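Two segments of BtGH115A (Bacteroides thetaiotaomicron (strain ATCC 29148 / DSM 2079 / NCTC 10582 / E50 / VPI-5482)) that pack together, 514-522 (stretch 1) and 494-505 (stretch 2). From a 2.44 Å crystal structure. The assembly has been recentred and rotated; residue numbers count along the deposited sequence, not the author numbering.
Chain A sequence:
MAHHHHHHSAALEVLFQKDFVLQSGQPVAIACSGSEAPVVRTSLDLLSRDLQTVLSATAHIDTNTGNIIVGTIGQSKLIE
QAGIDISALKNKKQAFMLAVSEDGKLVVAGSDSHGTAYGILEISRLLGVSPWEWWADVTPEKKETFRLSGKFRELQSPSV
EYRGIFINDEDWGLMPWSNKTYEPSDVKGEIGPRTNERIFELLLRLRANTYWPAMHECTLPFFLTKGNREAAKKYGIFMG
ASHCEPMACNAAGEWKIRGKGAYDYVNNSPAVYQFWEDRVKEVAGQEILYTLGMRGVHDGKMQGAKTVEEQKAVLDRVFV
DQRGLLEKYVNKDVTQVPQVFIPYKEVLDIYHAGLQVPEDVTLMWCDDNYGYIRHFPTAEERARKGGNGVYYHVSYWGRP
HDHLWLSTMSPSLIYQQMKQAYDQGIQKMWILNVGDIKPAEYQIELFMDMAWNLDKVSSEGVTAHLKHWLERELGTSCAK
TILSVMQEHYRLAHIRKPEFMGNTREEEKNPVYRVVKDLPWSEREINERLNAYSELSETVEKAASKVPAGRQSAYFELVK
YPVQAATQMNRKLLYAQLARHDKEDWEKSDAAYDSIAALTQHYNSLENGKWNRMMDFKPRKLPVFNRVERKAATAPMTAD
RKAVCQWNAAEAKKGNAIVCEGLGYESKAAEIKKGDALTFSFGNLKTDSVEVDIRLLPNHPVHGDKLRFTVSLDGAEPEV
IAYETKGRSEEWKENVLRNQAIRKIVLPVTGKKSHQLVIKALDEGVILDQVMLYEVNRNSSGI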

# COMPACT_ATOMS: atom_id res chain seq x y z
N ARG A 514 -10.15 25.28 5.08
CA ARG A 514 -10.62 24.85 3.77
C ARG A 514 -10.27 25.89 2.70
O ARG A 514 -10.49 25.65 1.51
CB ARG A 514 -12.12 24.56 3.84
CG ARG A 514 -12.53 23.46 4.84
CD ARG A 514 -14.04 23.30 4.96
NE ARG A 514 -14.72 23.29 3.66
CZ ARG A 514 -14.77 22.24 2.84
NH1 ARG A 514 -14.18 21.09 3.18
NH2 ARG A 514 -15.39 22.34 1.67
N VAL A 515 -9.73 27.02 3.14
CA VAL A 515 -9.25 28.10 2.28
C VAL A 515 -7.83 27.74 1.83
O VAL A 515 -6.94 27.55 2.67
CB VAL A 515 -9.23 29.49 3.02
CG1 VAL A 515 -8.61 30.61 2.16
CG2 VAL A 515 -10.62 29.89 3.49
N VAL A 516 -7.63 27.62 0.51
CA VAL A 516 -6.32 27.52 -0.09
C VAL A 516 -5.39 28.72 0.28
O VAL A 516 -5.81 29.89 0.27
CB VAL A 516 -6.44 27.29 -1.61
CG1 VAL A 516 -5.13 27.57 -2.33
CG2 VAL A 516 -6.88 25.85 -1.91
N LYS A 517 -4.13 28.41 0.63
CA LYS A 517 -3.22 29.40 1.22
C LYS A 517 -1.76 29.02 1.01
O LYS A 517 -1.45 27.84 0.80
CB LYS A 517 -3.52 29.58 2.72
CG LYS A 517 -3.30 28.32 3.55
CD LYS A 517 -4.44 28.06 4.53
CE LYS A 517 -4.05 28.56 5.89
NZ LYS A 517 -2.81 27.83 6.32
N ASP A 518 -0.88 30.01 1.09
CA ASP A 518 0.57 29.84 0.92
C ASP A 518 1.14 28.63 1.67
O ASP A 518 0.81 28.37 2.84
CB ASP A 518 1.35 31.09 1.41
CG ASP A 518 0.99 32.39 0.68
OD1 ASP A 518 0.20 32.38 -0.30
OD2 ASP A 518 1.53 33.43 1.11
N LEU A 519 2.01 27.90 0.99
CA LEU A 519 2.90 26.97 1.63
C LEU A 519 4.03 27.84 2.15
O LEU A 519 4.30 28.87 1.53
CB LEU A 519 3.39 25.94 0.61
CG LEU A 519 2.25 25.01 0.17
CD1 LEU A 519 2.46 24.60 -1.25
CD2 LEU A 519 2.14 23.79 1.07
N PRO A 520 4.66 27.46 3.30
CA PRO A 520 5.72 28.36 3.83
C PRO A 520 7.06 28.21 3.09
O PRO A 520 8.08 27.79 3.69
CB PRO A 520 5.82 27.96 5.32
CG PRO A 520 5.27 26.54 5.40
CD PRO A 520 4.39 26.30 4.19
N TRP A 521 7.04 28.51 1.78
CA TRP A 521 8.24 28.37 0.95
C TRP A 521 8.59 29.71 0.26
O TRP A 521 7.70 30.51 -0.01
CB TRP A 521 8.05 27.26 -0.10
CG TRP A 521 7.69 25.86 0.38
CD1 TRP A 521 7.83 25.33 1.66
CD2 TRP A 521 7.15 24.81 -0.42
NE1 TRP A 521 7.39 24.01 1.68
CE2 TRP A 521 6.95 23.68 0.42
CE3 TRP A 521 6.78 24.71 -1.78
CZ2 TRP A 521 6.44 22.49 -0.05
CZ3 TRP A 521 6.27 23.56 -2.23
CH2 TRP A 521 6.11 22.44 -1.39
N SER A 522 9.87 29.95 -0.00
CA SER A 522 10.31 31.16 -0.68
C SER A 522 10.02 31.12 -2.17
O SER A 522 9.87 30.05 -2.73
CB SER A 522 11.81 31.30 -0.53
OG SER A 522 12.43 30.27 -1.28
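Stretch 2, residues 494-505: HIRKPEFMGNTR

Stretch 2 leaves a helix at R496, the first residue whose phi/psi (-170/116) is no longer helical, and then folds through a type I beta turn from F500 to N503, closed by N503 N to F500 O at 3.1 Å. Stretch 1 has no regular strand. The two stretches run roughly antiparallel overall: R514 lies nearest T504 (CA to CA 5.3 Å) and V516 nearest G502 (CA to CA 4.9 Å), while W521 reaches back to I495 and R496; the order reverses locally at the turn, where K517 lies nearest N503 (CA to CA 5.9 Å). Together they bury 588 Å².

N503 contributes the most, 89 Å². Its CA-to-CB bond points toward stretch 1, and with chi1 at -163° (t) the amide donates from ND2 to D518 O at 2.8 Å, with an N-H...O angle of 147°. One residue earlier, K517 N donates to G502 O at 3.1 Å and 162°, so a backbone bond and a side-chain bond from consecutive turn residues hold consecutive residues of stretch 1. Water 1 adds a bridge, donating to M501 O and to K517 O, each at 2.8 Å. G502 is tightly covered: an ideal CB there would lie 3.3 Å from V516 CG2.

L519 follows with 83 Å². Its CA-to-CB bond points sideways, but the end of the side chain comes nearer: CD1 is 3.3 Å from M501 CE, and CD2 is 3.8 Å from N503 CB and 3.5 Å from R496 NE, over one face of the guanidinium. That group is held by F500 O, which accepts from R496 NE at 3.0 Å and from R496 NH2 at 3.3 Å.

W521 has a further 57 Å² covered, and its CA-to-CB bond points toward stretch 2. R496 CB meets the ring edge, 4.0 Å from W521 CH2. Selenomethionine M501 approaches obliquely, its CE 4.1 Å from W521 CZ3.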

# COMPACT_ATOMS: atom_id res chain seq x y z
N HIS A 494 6.73 13.16 -1.76
CA HIS A 494 7.07 12.93 -0.35
C HIS A 494 7.17 14.28 0.35
O HIS A 494 6.72 14.46 1.48
CB HIS A 494 8.39 12.16 -0.30
CG HIS A 494 8.85 11.76 1.07
ND1 HIS A 494 8.39 10.61 1.70
CD2 HIS A 494 9.79 12.28 1.90
CE1 HIS A 494 9.00 10.48 2.87
NE2 HIS A 494 9.87 11.47 3.01
N ILE A 495 7.74 15.25 -0.34
CA ILE A 495 7.89 16.59 0.17
C ILE A 495 6.52 17.23 0.38
O ILE A 495 6.26 17.88 1.38
CB ILE A 495 8.82 17.39 -0.76
CG1 ILE A 495 10.26 16.85 -0.56
CG2 ILE A 495 8.76 18.89 -0.50
CD1 ILE A 495 11.34 17.37 -1.48
N ARG A 496 5.63 17.01 -0.58
CA ARG A 496 4.28 17.47 -0.48
C ARG A 496 3.54 16.82 -1.62
O ARG A 496 3.88 17.03 -2.79
CB ARG A 496 4.21 18.98 -0.58
CG ARG A 496 2.91 19.51 -0.05
CD ARG A 496 3.06 19.96 1.39
NE ARG A 496 1.77 20.41 1.92
CZ ARG A 496 1.55 20.81 3.17
NH1 ARG A 496 2.55 20.81 4.05
NH2 ARG A 496 0.32 21.17 3.53
N LYS A 497 2.59 15.98 -1.27
CA LYS A 497 1.69 15.32 -2.20
C LYS A 497 0.90 16.34 -3.02
O LYS A 497 0.63 17.45 -2.55
CB LYS A 497 0.74 14.43 -1.43
CG LYS A 497 1.39 13.19 -0.84
CD LYS A 497 0.40 12.18 -0.28
CE LYS A 497 0.87 10.72 -0.43
NZ LYS A 497 2.01 10.27 0.43
N PRO A 498 0.52 15.98 -4.26
CA PRO A 498 -0.39 16.84 -5.03
C PRO A 498 -1.59 17.36 -4.25
O PRO A 498 -1.83 18.56 -4.25
CB PRO A 498 -0.83 15.93 -6.15
CG PRO A 498 0.41 15.14 -6.42
CD PRO A 498 0.99 14.84 -5.07
N GLU A 499 -2.30 16.45 -3.58
CA GLU A 499 -3.47 16.75 -2.79
C GLU A 499 -3.20 17.64 -1.60
O GLU A 499 -4.12 18.32 -1.19
CB GLU A 499 -4.13 15.45 -2.31
CG GLU A 499 -4.63 14.54 -3.42
CD GLU A 499 -3.61 13.49 -3.83
OE1 GLU A 499 -2.42 13.79 -3.63
OE2 GLU A 499 -3.98 12.39 -4.37
N PHE A 500 -1.97 17.69 -1.07
CA PHE A 500 -1.57 18.64 0.01
C PHE A 500 -1.09 20.06 -0.43
O PHE A 500 -0.72 20.89 0.41
CB PHE A 500 -0.51 18.05 0.98
CG PHE A 500 -0.75 16.63 1.42
CD1 PHE A 500 -2.02 16.02 1.36
CD2 PHE A 500 0.33 15.88 1.96
CE1 PHE A 500 -2.19 14.68 1.76
CE2 PHE A 500 0.16 14.56 2.40
CZ PHE A 500 -1.11 13.95 2.30
N MSE A 501 -1.10 20.35 -1.73
CA MSE A 501 -0.46 21.58 -2.26
C MSE A 501 -1.25 22.82 -2.01
O MSE A 501 -0.74 23.92 -2.23
CB MSE A 501 -0.19 21.51 -3.77
CG MSE A 501 0.94 20.53 -4.06
SE MSE A 501 2.63 21.14 -3.28
CE MSE A 501 2.74 22.91 -4.11
N GLY A 502 -2.50 22.68 -1.56
CA GLY A 502 -3.31 23.81 -1.13
C GLY A 502 -3.03 24.28 0.29
O GLY A 502 -3.50 25.36 0.70
N ASN A 503 -2.27 23.48 1.06
CA ASN A 503 -2.05 23.74 2.49
C ASN A 503 -3.41 23.91 3.22
O ASN A 503 -3.61 24.84 3.99
CB ASN A 503 -1.13 24.99 2.69
CG ASN A 503 -0.52 25.08 4.11
OD1 ASN A 503 -0.47 24.09 4.86
ND2 ASN A 503 -0.05 26.28 4.47
N THR A 504 -4.36 23.03 2.92
CA THR A 504 -5.68 23.07 3.56
C THR A 504 -5.78 21.86 4.50
O THR A 504 -4.92 20.99 4.50
CB THR A 504 -6.83 22.97 2.51
OG1 THR A 504 -6.62 21.83 1.69
CG2 THR A 504 -6.91 24.20 1.61
N ARG A 505 -6.82 21.81 5.32
CA ARG A 505 -7.08 20.62 6.14
C ARG A 505 -8.50 20.13 5.98
O ARG A 505 -9.40 20.88 5.53
CB ARG A 505 -6.66 20.85 7.60
CG ARG A 505 -5.31 20.23 7.85
CD ARG A 505 -4.31 21.13 8.51
NE ARG A 505 -4.52 21.14 9.95
CZ ARG A 505 -3.58 21.32 10.87
NH1 ARG A 505 -2.29 21.48 10.52
NH2 ARG A 505 -3.92 21.33 12.14
O HOH W 1 -1.62 26.46 -1.58